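PDB 3C3J: putative tagatose-6-phosphate ketose/aldose isomerase from Escherichia coli, which is a putative isomerase of the SIS family, with two SIS domains, each built on a parallel five-stranded sheet flanked by helices. Local coordinates for residues Thr63-Ile67 / Ile176-Met180. Residue numbers count along the deposited sequence, not the author numbering.
Sequences TSAFI and ITTMM
Residues 63-67 form a helical turn near the N-terminal end of helix 63-79, and 176-180 lie within helix 174-187. The segments run nearly parallel, their axes 9.7 Å apart at closest approach and crossing at -26°. Met180 N donates to Ile176 O at 2.9 Å, and Phe66 N to Thr63 O at 3.0 Å. The register pairs Ser64 with Ile176 (CA-CA 6.2 Å) and Ile67 with Met180 (CA-CA 5.9 Å).

Ile67 (m, t) points toward the facing helix, has the largest covered area and sits among Ile176 (t, m), Met179 and Met180. Its CG1 lies 3.7 Å from Ile176 CG1, its CD1 3.9 Å from Met179 CE, and its CG2 4.0 Å from Met180 CB. One turn earlier, Thr63 CG2 packs 3.5 Å from Ile176 CB, while its OG1 is hydrogen-bonded to Glu241 of helix 235-249. Met179, a selenomethionine with chi angles m, t, m, curls its methyl back so that CE meets Ser64 OG at 3.6 Å. Selenomethionine Met180 (t, t, p) runs out extended to SE, turns at its methyl and touches Phe340 and Leu343 of helix 335-356.

All six touching residues are buried, and the contact, mainly apolar van der Waals packing, covers 289 Å² over both sides. Through Glu241, Phe340 and Leu343 the pair lies against helices of the second SIS domain. It joins the helix that follows strand 55-59 to a helix after the last strand of the same sheet, a near-parallel helix-helix packing within the three-layer alpha-beta-alpha sandwich of the first SIS domain, a Rossmann-like fold.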
loop_
_atom_site.group_PDB
_atom_site.type_symbol
_atom_site.label_atom_id
_atom_site.label_comp_id
_atom_site.label_asym_id
_atom_site.label_seq_id
_atom_site.Cartn_x
_atom_site.Cartn_y
_atom_site.Cartn_z
ATOM N N THR A 63 -10.435 5.194 -4.834
ATOM C CA THR A 63 -10.195 4.664 -6.186
ATOM C C THR A 63 -9.237 5.513 -7.022
ATOM O O THR A 63 -8.404 4.981 -7.735
ATOM C CB THR A 63 -11.532 4.502 -6.931
ATOM O OG1 THR A 63 -12.292 3.451 -6.308
ATOM C CG2 THR A 63 -11.317 4.182 -8.417
ATOM N N SER A 64 -9.349 6.833 -6.916
ATOM C CA SER A 64 -8.483 7.745 -7.679
ATOM C C SER A 64 -7.038 7.639 -7.240
ATOM O O SER A 64 -6.158 7.936 -8.027
ATOM C CB SER A 64 -8.958 9.194 -7.593
ATOM O OG SER A 64 -10.202 9.350 -8.260
ATOM N N ALA A 65 -6.801 7.220 -5.992
ATOM C CA ALA A 65 -5.431 6.994 -5.515
ATOM C C ALA A 65 -4.804 5.797 -6.212
ATOM O O ALA A 65 -3.580 5.738 -6.384
ATOM C CB ALA A 65 -5.410 6.771 -4.002
ATOM N N PHE A 66 -5.625 4.830 -6.607
ATOM C CA PHE A 66 -5.078 3.576 -7.150
ATOM C C PHE A 66 -4.560 3.740 -8.574
ATOM O O PHE A 66 -3.774 2.919 -9.038
ATOM C CB PHE A 66 -6.114 2.438 -7.053
ATOM C CG PHE A 66 -6.715 2.294 -5.684
ATOM C CD1 PHE A 66 -5.976 2.577 -4.533
ATOM C CD2 PHE A 66 -8.033 1.860 -5.531
ATOM C CE1 PHE A 66 -6.566 2.464 -3.255
ATOM C CE2 PHE A 66 -8.601 1.740 -4.278
ATOM C CZ PHE A 66 -7.870 2.039 -3.135
ATOM N N ILE A 67 -4.930 4.821 -9.254
ATOM C CA ILE A 67 -4.377 5.109 -10.577
ATOM C C ILE A 67 -2.846 5.162 -10.501
ATOM O O ILE A 67 -2.171 4.437 -11.199
ATOM C CB ILE A 67 -4.943 6.421 -11.203
ATOM C CG1 ILE A 67 -6.466 6.296 -11.369
ATOM C CG2 ILE A 67 -4.211 6.760 -12.578
ATOM C CD1 ILE A 67 -7.151 7.568 -11.744
ATOM N N ILE A 176 -12.426 6.506 -13.325
ATOM C CA ILE A 176 -11.095 6.008 -13.019
ATOM C C ILE A 176 -10.365 5.492 -14.279
ATOM O O ILE A 176 -9.246 5.890 -14.544
ATOM C CB ILE A 176 -11.062 4.965 -11.849
ATOM C CG1 ILE A 176 -9.629 4.453 -11.630
ATOM C CG2 ILE A 176 -11.983 3.773 -12.068
ATOM C CD1 ILE A 176 -9.210 3.298 -12.464
ATOM N N THR A 177 -10.990 4.618 -15.054
ATOM C CA THR A 177 -10.308 4.065 -16.229
ATOM C C THR A 177 -9.994 5.150 -17.279
ATOM O O THR A 177 -8.907 5.136 -17.893
ATOM C CB THR A 177 -11.064 2.866 -16.829
ATOM O OG1 THR A 177 -12.377 3.285 -17.253
ATOM C CG2 THR A 177 -11.108 1.685 -15.790
ATOM N N THR A 178 -10.880 6.126 -17.449
ATOM C CA THR A 178 -10.621 7.151 -18.455
ATOM C C THR A 178 -9.509 8.106 -18.009
ATOM O O THR A 178 -8.624 8.469 -18.805
ATOM C CB THR A 178 -11.925 7.890 -18.901
ATOM O OG1 THR A 178 -12.928 6.916 -19.246
ATOM C CG2 THR A 178 -11.633 8.797 -20.118
HETATM N N MSE A 179 -9.499 8.448 -16.723
HETATM C CA MSE A 179 -8.417 9.247 -16.161
HETATM C C MSE A 179 -7.082 8.526 -16.276
HETATM O O MSE A 179 -6.088 9.152 -16.627
HETATM C CB MSE A 179 -8.710 9.627 -14.699
HETATM C CG MSE A 179 -9.799 10.691 -14.592
HETATM SE SE MSE A 179 -10.086 11.375 -12.766
HETATM C CE MSE A 179 -10.370 9.715 -11.861
HETATM N N MSE A 180 -7.076 7.216 -16.012
HETATM C CA MSE A 180 -5.870 6.427 -16.094
HETATM C C MSE A 180 -5.292 6.372 -17.514
HETATM O O MSE A 180 -4.096 6.574 -17.716
HETATM C CB MSE A 180 -6.103 5.010 -15.575
HETATM C CG MSE A 180 -4.827 4.196 -15.551
HETATM SE SE MSE A 180 -4.937 2.719 -14.283
HETATM C CE MSE A 180 -6.548 1.778 -14.994
#